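Local coordinates for regulatory protein of LacI family (Chloroflexus aggregans, PDB 3BBL) that probably regulates transcription by binding DNA, its periplasmic-binding-protein-like core presumably sensing a small effector molecule as in other LacI-family regulators, at residues Ser71-Asn74 and Tyr75-Arg79; Ser137-Gly140 and Asn141-Gln145. One frame throughout, in Å; residues are numbered along the deposited sequence.

Contact 1. Residues Ser71-Asn74 and Tyr75-Arg79; sequences SSIN and YNDPR
Asp77 OD1 is gripped twice, by Asn74 N at 3.1 Å and by Arg79 NH2 at 3.2 Å. The loop that holds it leads from strand 67-70 into helix 78-85, a beta-to-alpha connection of the periplasmic-binding-protein-like fold, and Asp77 is the N-cap of that helix. The Asn74 amide comes in on the anti side of OD1 along an almost straight bond (175°), whereas NH2 reaches the same oxygen from above the carboxylate plane. Asp77 OD2 faces Arg79 NE through its syn lone pair at 2.8 Å, completing a side-on salt bridge, and also takes a weak capping bond from Arg79 N. Aspartate suits this place because its short side chain, CG anti to the backbone N (chi1 -158°), serves the loop and the helix start with different oxygens. Arg79, its chain bent at chi3 (-58°), turns the far end of its guanidinium to the start of the loop, where NH1 and NH2 both donate to Ser71 O, which lies in the guanidinium plane. At Arg79, an alanine would probably leave Ser71 O without either guanidinium donor and the Asp77 carboxylate without its charged mate, held by Asn74 N and the weak capping bond alone among the bonds described. Ile73 brings hydrophobic cover to this polar cluster: its CD1 lies 3.6 Å from Arg79 NH2, and its CG2 rests 4.1 Å from Asp77 CB.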
ATOM      1  N   SER A  71     -12.069  -0.016 -12.569  1.00 29.26           N
ATOM      2  CA  SER A  71     -11.188  -1.079 -12.083  1.00 28.24           C
ATOM      3  C   SER A  71     -12.059  -2.084 -11.329  1.00 28.79           C
ATOM      4  O   SER A  71     -13.227  -1.800 -11.065  1.00 26.89           O
ATOM      5  CB  SER A  71     -10.079  -0.516 -11.185  1.00 25.15           C
ATOM      6  OG  SER A  71     -10.597   0.178 -10.075  1.00 24.33           O
ATOM      7  N   SER A  72     -11.501  -3.248 -10.989  1.00 29.76           N
ATOM      8  CA  SER A  72     -12.257  -4.305 -10.307  1.00 30.53           C
ATOM      9  C   SER A  72     -13.390  -4.753 -11.221  1.00 30.69           C
ATOM     10  O   SER A  72     -14.555  -4.773 -10.824  1.00 31.08           O
ATOM     11  CB  SER A  72     -12.858  -3.817  -8.985  1.00 29.57           C
ATOM     12  OG  SER A  72     -11.877  -3.715  -7.975  1.00 33.17           O
ATOM     13  N   ILE A  73     -13.044  -5.109 -12.447  1.00 31.69           N
ATOM     14  CA  ILE A  73     -14.045  -5.529 -13.414  1.00 34.68           C
ATOM     15  C   ILE A  73     -14.463  -6.980 -13.249  1.00 36.80           C
ATOM     16  O   ILE A  73     -13.639  -7.882 -13.328  1.00 37.04           O
ATOM     17  CB  ILE A  73     -13.539  -5.358 -14.860  1.00 34.15           C
ATOM     18  CG1 ILE A  73     -12.855  -3.995 -15.028  1.00 34.29           C
ATOM     19  CG2 ILE A  73     -14.704  -5.517 -15.830  1.00 31.89           C
ATOM     20  CD1 ILE A  73     -13.768  -2.806 -14.802  1.00 34.15           C
ATOM     21  N   ASN A  74     -15.753  -7.196 -13.029  1.00 40.16           N
ATOM     22  CA  ASN A  74     -16.293  -8.547 -12.894  1.00 43.97           C
ATOM     23  C   ASN A  74     -16.957  -8.944 -14.204  1.00 44.85           C
ATOM     24  O   ASN A  74     -17.023  -8.147 -15.131  1.00 46.23           O
ATOM     25  CB  ASN A  74     -17.325  -8.611 -11.768  1.00 45.29           C
ATOM     26  CG  ASN A  74     -16.691  -8.540 -10.397  1.00 48.24           C
ATOM     27  OD1 ASN A  74     -15.727  -9.258 -10.109  1.00 51.08           O
ATOM     28  ND2 ASN A  74     -17.229  -7.681  -9.537  1.00 48.15           N
ATOM     29  N   TYR A  75     -17.430 -10.181 -14.291  1.00 45.28           N
ATOM     30  CA  TYR A  75     -18.116 -10.629 -15.500  1.00 45.26           C
ATOM     31  C   TYR A  75     -19.427  -9.852 -15.566  1.00 45.48           C
ATOM     32  O   TYR A  75     -20.034  -9.572 -14.529  1.00 44.63           O
ATOM     33  CB  TYR A  75     -18.426 -12.130 -15.438  1.00 41.80           C
ATOM     34  CG  TYR A  75     -17.233 -13.044 -15.584  1.00 38.47           C
ATOM     35  CD1 TYR A  75     -16.810 -13.842 -14.522  1.00 37.38           C
ATOM     36  CD2 TYR A  75     -16.552 -13.144 -16.795  1.00 37.87           C
ATOM     37  CE1 TYR A  75     -15.741 -14.722 -14.664  1.00 35.42           C
ATOM     38  CE2 TYR A  75     -15.483 -14.022 -16.951  1.00 36.27           C
ATOM     39  CZ  TYR A  75     -15.086 -14.810 -15.880  1.00 36.49           C
ATOM     40  OH  TYR A  75     -14.044 -15.694 -16.032  1.00 36.78           O
ATOM     41  N   ASN A  76     -19.865  -9.515 -16.777  1.00 46.90           N
ATOM     42  CA  ASN A  76     -21.106  -8.759 -16.962  1.00 47.96           C
ATOM     43  C   ASN A  76     -21.134  -7.617 -15.948  1.00 47.43           C
ATOM     44  O   ASN A  76     -22.062  -7.512 -15.141  1.00 46.89           O
ATOM     45  CB  ASN A  76     -22.338  -9.649 -16.735  1.00 49.46           C
ATOM     46  CG  ASN A  76     -22.296 -10.933 -17.539  1.00 51.60           C
ATOM     47  OD1 ASN A  76     -21.988 -10.927 -18.731  1.00 51.02           O
ATOM     48  ND2 ASN A  76     -22.622 -12.046 -16.885  1.00 51.66           N
ATOM     49  N   ASP A  77     -20.109  -6.774 -15.978  1.00 46.62           N
ATOM     50  CA  ASP A  77     -20.038  -5.666 -15.045  1.00 44.82           C
ATOM     51  C   ASP A  77     -21.139  -4.650 -15.352  1.00 43.28           C
ATOM     52  O   ASP A  77     -21.203  -4.099 -16.455  1.00 41.07           O
ATOM     53  CB  ASP A  77     -18.668  -4.988 -15.131  1.00 44.78           C
ATOM     54  CG  ASP A  77     -18.326  -4.211 -13.871  1.00 45.37           C
ATOM     55  OD1 ASP A  77     -17.656  -4.779 -12.979  1.00 44.84           O
ATOM     56  OD2 ASP A  77     -18.738  -3.035 -13.766  1.00 45.77           O
ATOM     57  N   PRO A  78     -22.025  -4.393 -14.377  1.00 42.23           N
ATOM     58  CA  PRO A  78     -23.112  -3.432 -14.588  1.00 42.23           C
ATOM     59  C   PRO A  78     -22.631  -2.028 -14.997  1.00 41.96           C
ATOM     60  O   PRO A  78     -23.278  -1.348 -15.795  1.00 42.25           O
ATOM     61  CB  PRO A  78     -23.856  -3.450 -13.248  1.00 41.73           C
ATOM     62  CG  PRO A  78     -22.794  -3.833 -12.261  1.00 42.46           C
ATOM     63  CD  PRO A  78     -22.037  -4.910 -12.997  1.00 42.10           C
ATOM     64  N   ARG A  79     -21.494  -1.601 -14.460  1.00 40.49           N
ATOM     65  CA  ARG A  79     -20.951  -0.289 -14.797  1.00 39.44           C
ATOM     66  C   ARG A  79     -20.577  -0.224 -16.278  1.00 39.27           C
ATOM     67  O   ARG A  79     -20.798   0.789 -16.939  1.00 38.52           O
ATOM     68  CB  ARG A  79     -19.714   0.012 -13.946  1.00 38.28           C
ATOM     69  CG  ARG A  79     -19.968   0.106 -12.445  1.00 36.65           C
ATOM     70  CD  ARG A  79     -18.653   0.129 -11.687  1.00 35.20           C
ATOM     71  NE  ARG A  79     -17.856  -1.063 -11.985  1.00 35.92           N
ATOM     72  CZ  ARG A  79     -16.585  -1.228 -11.627  1.00 35.25           C
ATOM     73  NH1 ARG A  79     -15.955  -0.274 -10.952  1.00 34.88           N
ATOM     74  NH2 ARG A  79     -15.941  -2.341 -11.952  1.00 31.92           N
TER

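Contact 2. Residues Ser137-Gly140 and Asn141-Gln145; sequences SRVG and NDRLQ
Val139 lays one methyl on each of two guanidinium groups: CG1 sits 3.3 Å above a face of Arg143, offset toward its rim, and CG2 lies 3.7 Å above the plane of Arg138, over its centre. The branched valine suits this place because its two methyls diverge: CG1 stands anti to the backbone N (chi1 -177°), alongside the extended Arg143 chain one turn on, while CG2 meets the neighbouring arginine. Arg138 folds back through bends at chi2 and chi3, and its NH1 forms a salt bridge with Asp106. The Asp142 carboxylate stands with its plane 80° from the Arg138 guanidinium and brings OD1 to 3.6 Å from Arg138 CD.

These residues make the first two turns of helix 138-153, with Ser137 as N-cap. Ser137 OG accepts from Gly140 N at 2.9 Å, and the lack of a side chain matters at Gly140, since a CB would clash with that hydroxyl oxygen. Successive i to i+4 bonds then begin, the first from Asn141 N to Ser137 O, the fourth from Leu144 N to Gly140 O. Asn141 ND2 donates to Tyr75 OH and also to Glu135 O, just ahead of the helix. Helix 138-153 is the crossover of the beta-alpha-beta unit between parallel strands 128-132 and 163-165, and along its flank Thr110 and Thr113 of helix 109-123 bond the carbonyl oxygens of Asp142 and Arg143.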
ATOM      1  N   SER A 137     -14.626 -15.601 -10.399  1.00 40.89           N
ATOM      2  CA  SER A 137     -13.606 -14.566 -10.502  1.00 37.72           C
ATOM      3  C   SER A 137     -12.953 -14.569 -11.887  1.00 36.49           C
ATOM      4  O   SER A 137     -12.272 -15.519 -12.267  1.00 34.45           O
ATOM      5  CB  SER A 137     -12.542 -14.768  -9.422  1.00 36.47           C
ATOM      6  OG  SER A 137     -11.443 -13.902  -9.633  1.00 36.38           O
ATOM      7  N   ARG A 138     -13.174 -13.496 -12.639  1.00 35.15           N
ATOM      8  CA  ARG A 138     -12.615 -13.364 -13.979  1.00 34.34           C
ATOM      9  C   ARG A 138     -11.091 -13.391 -13.925  1.00 33.05           C
ATOM     10  O   ARG A 138     -10.453 -14.140 -14.664  1.00 31.75           O
ATOM     11  CB  ARG A 138     -13.112 -12.064 -14.622  1.00 34.96           C
ATOM     12  CG  ARG A 138     -12.748 -11.883 -16.089  1.00 36.42           C
ATOM     13  CD  ARG A 138     -11.547 -10.968 -16.253  1.00 41.62           C
ATOM     14  NE  ARG A 138     -11.695  -9.732 -15.481  1.00 44.47           N
ATOM     15  CZ  ARG A 138     -10.754  -8.799 -15.374  1.00 44.31           C
ATOM     16  NH1 ARG A 138      -9.592  -8.950 -15.991  1.00 45.57           N
ATOM     17  NH2 ARG A 138     -10.969  -7.721 -14.636  1.00 44.55           N
ATOM     18  N   VAL A 139     -10.507 -12.580 -13.048  1.00 32.74           N
ATOM     19  CA  VAL A 139      -9.056 -12.541 -12.910  1.00 32.67           C
ATOM     20  C   VAL A 139      -8.538 -13.899 -12.432  1.00 31.56           C
ATOM     21  O   VAL A 139      -7.508 -14.378 -12.906  1.00 29.87           O
ATOM     22  CB  VAL A 139      -8.626 -11.466 -11.902  1.00 33.43           C
ATOM     23  CG1 VAL A 139      -7.106 -11.395 -11.833  1.00 33.57           C
ATOM     24  CG2 VAL A 139      -9.206 -10.135 -12.303  1.00 34.60           C
ATOM     25  N   GLY A 140      -9.261 -14.503 -11.491  1.00 30.59           N
ATOM     26  CA  GLY A 140      -8.878 -15.797 -10.961  1.00 29.94           C
ATOM     27  C   GLY A 140      -8.798 -16.852 -12.047  1.00 30.81           C
ATOM     28  O   GLY A 140      -7.849 -17.633 -12.094  1.00 30.33           O
ATOM     29  N   ASN A 141      -9.792 -16.880 -12.930  1.00 30.40           N
ATOM     30  CA  ASN A 141      -9.794 -17.854 -14.005  1.00 30.00           C
ATOM     31  C   ASN A 141      -8.659 -17.603 -14.978  1.00 29.84           C
ATOM     32  O   ASN A 141      -8.073 -18.543 -15.497  1.00 30.11           O
ATOM     33  CB  ASN A 141     -11.126 -17.834 -14.747  1.00 29.45           C
ATOM     34  CG  ASN A 141     -12.279 -18.199 -13.856  1.00 30.56           C
ATOM     35  OD1 ASN A 141     -12.133 -19.007 -12.940  1.00 30.46           O
ATOM     36  ND2 ASN A 141     -13.442 -17.615 -14.121  1.00 32.47           N
ATOM     37  N   ASP A 142      -8.337 -16.339 -15.230  1.00 30.65           N
ATOM     38  CA  ASP A 142      -7.245 -16.038 -16.150  1.00 31.05           C
ATOM     39  C   ASP A 142      -5.946 -16.593 -15.598  1.00 28.53           C
ATOM     40  O   ASP A 142      -5.207 -17.290 -16.290  1.00 27.22           O
ATOM     41  CB  ASP A 142      -7.090 -14.529 -16.360  1.00 37.79           C
ATOM     42  CG  ASP A 142      -8.062 -13.980 -17.376  1.00 43.64           C
ATOM     43  OD1 ASP A 142      -9.185 -13.598 -16.991  1.00 48.55           O
ATOM     44  OD2 ASP A 142      -7.701 -13.940 -18.568  1.00 46.78           O
ATOM     45  N   ARG A 143      -5.680 -16.280 -14.338  1.00 25.99           N
ATOM     46  CA  ARG A 143      -4.465 -16.738 -13.689  1.00 25.35           C
ATOM     47  C   ARG A 143      -4.415 -18.258 -13.545  1.00 23.43           C
ATOM     48  O   ARG A 143      -3.368 -18.863 -13.728  1.00 22.44           O
ATOM     49  CB  ARG A 143      -4.324 -16.053 -12.334  1.00 24.48           C
ATOM     50  CG  ARG A 143      -4.137 -14.543 -12.469  1.00 24.03           C
ATOM     51  CD  ARG A 143      -4.049 -13.854 -11.122  1.00 21.49           C
ATOM     52  NE  ARG A 143      -3.914 -12.418 -11.274  1.00 22.43           N
ATOM     53  CZ  ARG A 143      -3.889 -11.558 -10.262  1.00 23.76           C
ATOM     54  NH1 ARG A 143      -3.987 -11.979  -9.009  1.00 22.45           N
ATOM     55  NH2 ARG A 143      -3.765 -10.269 -10.510  1.00 22.85           N
ATOM     56  N   LEU A 144      -5.546 -18.872 -13.230  1.00 22.62           N
ATOM     57  CA  LEU A 144      -5.591 -20.315 -13.096  1.00 23.91           C
ATOM     58  C   LEU A 144      -5.332 -20.977 -14.445  1.00 25.42           C
ATOM     59  O   LEU A 144      -4.679 -22.023 -14.521  1.00 25.31           O
ATOM     60  CB  LEU A 144      -6.949 -20.761 -12.558  1.00 23.43           C
ATOM     61  CG  LEU A 144      -7.155 -22.275 -12.470  1.00 23.97           C
ATOM     62  CD1 LEU A 144      -6.031 -22.921 -11.681  1.00 20.52           C
ATOM     63  CD2 LEU A 144      -8.498 -22.561 -11.826  1.00 22.98           C
ATOM     64  N   GLN A 145      -5.829 -20.349 -15.509  1.00 24.85           N
ATOM     65  CA  GLN A 145      -5.674 -20.869 -16.864  1.00 25.83           C
ATOM     66  C   GLN A 145      -4.206 -21.062 -17.239  1.00 24.02           C
ATOM     67  O   GLN A 145      -3.844 -22.071 -17.852  1.00 23.51           O
ATOM     68  CB  GLN A 145      -6.362 -19.923 -17.862  1.00 29.97           C
ATOM     69  CG  GLN A 145      -6.426 -20.417 -19.306  1.00 35.29           C
ATOM     70  CD  GLN A 145      -7.036 -21.805 -19.430  1.00 39.65           C
ATOM     71  OE1 GLN A 145      -8.092 -22.097 -18.849  1.00 41.66           O
ATOM     72  NE2 GLN A 145      -6.378 -22.667 -20.198  1.00 38.99           N
TER

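How the contacts relate
From the N terminus, the chain leaves strand 67-70 and contact 1 closes the short loop into helix 78-85; well after it, contact 2 opens helix 138-153, which follows strand 128-132 in the chain. The two are in series, neither nested nor crossed, with centres about 14 Å apart. They nevertheless meet: Tyr75 OH lies 2.8 Å from Asn141 ND2 and Ile73 O lies 3.0 Å from Arg138 NH2, both probable hydrogen bonds, while the tyrosine hydroxyl also packs on Arg138 CA. A loop beside one group of parallel strands is thus tied to a helix start beside the other, consistent with a bridge between the two lobes of this fold.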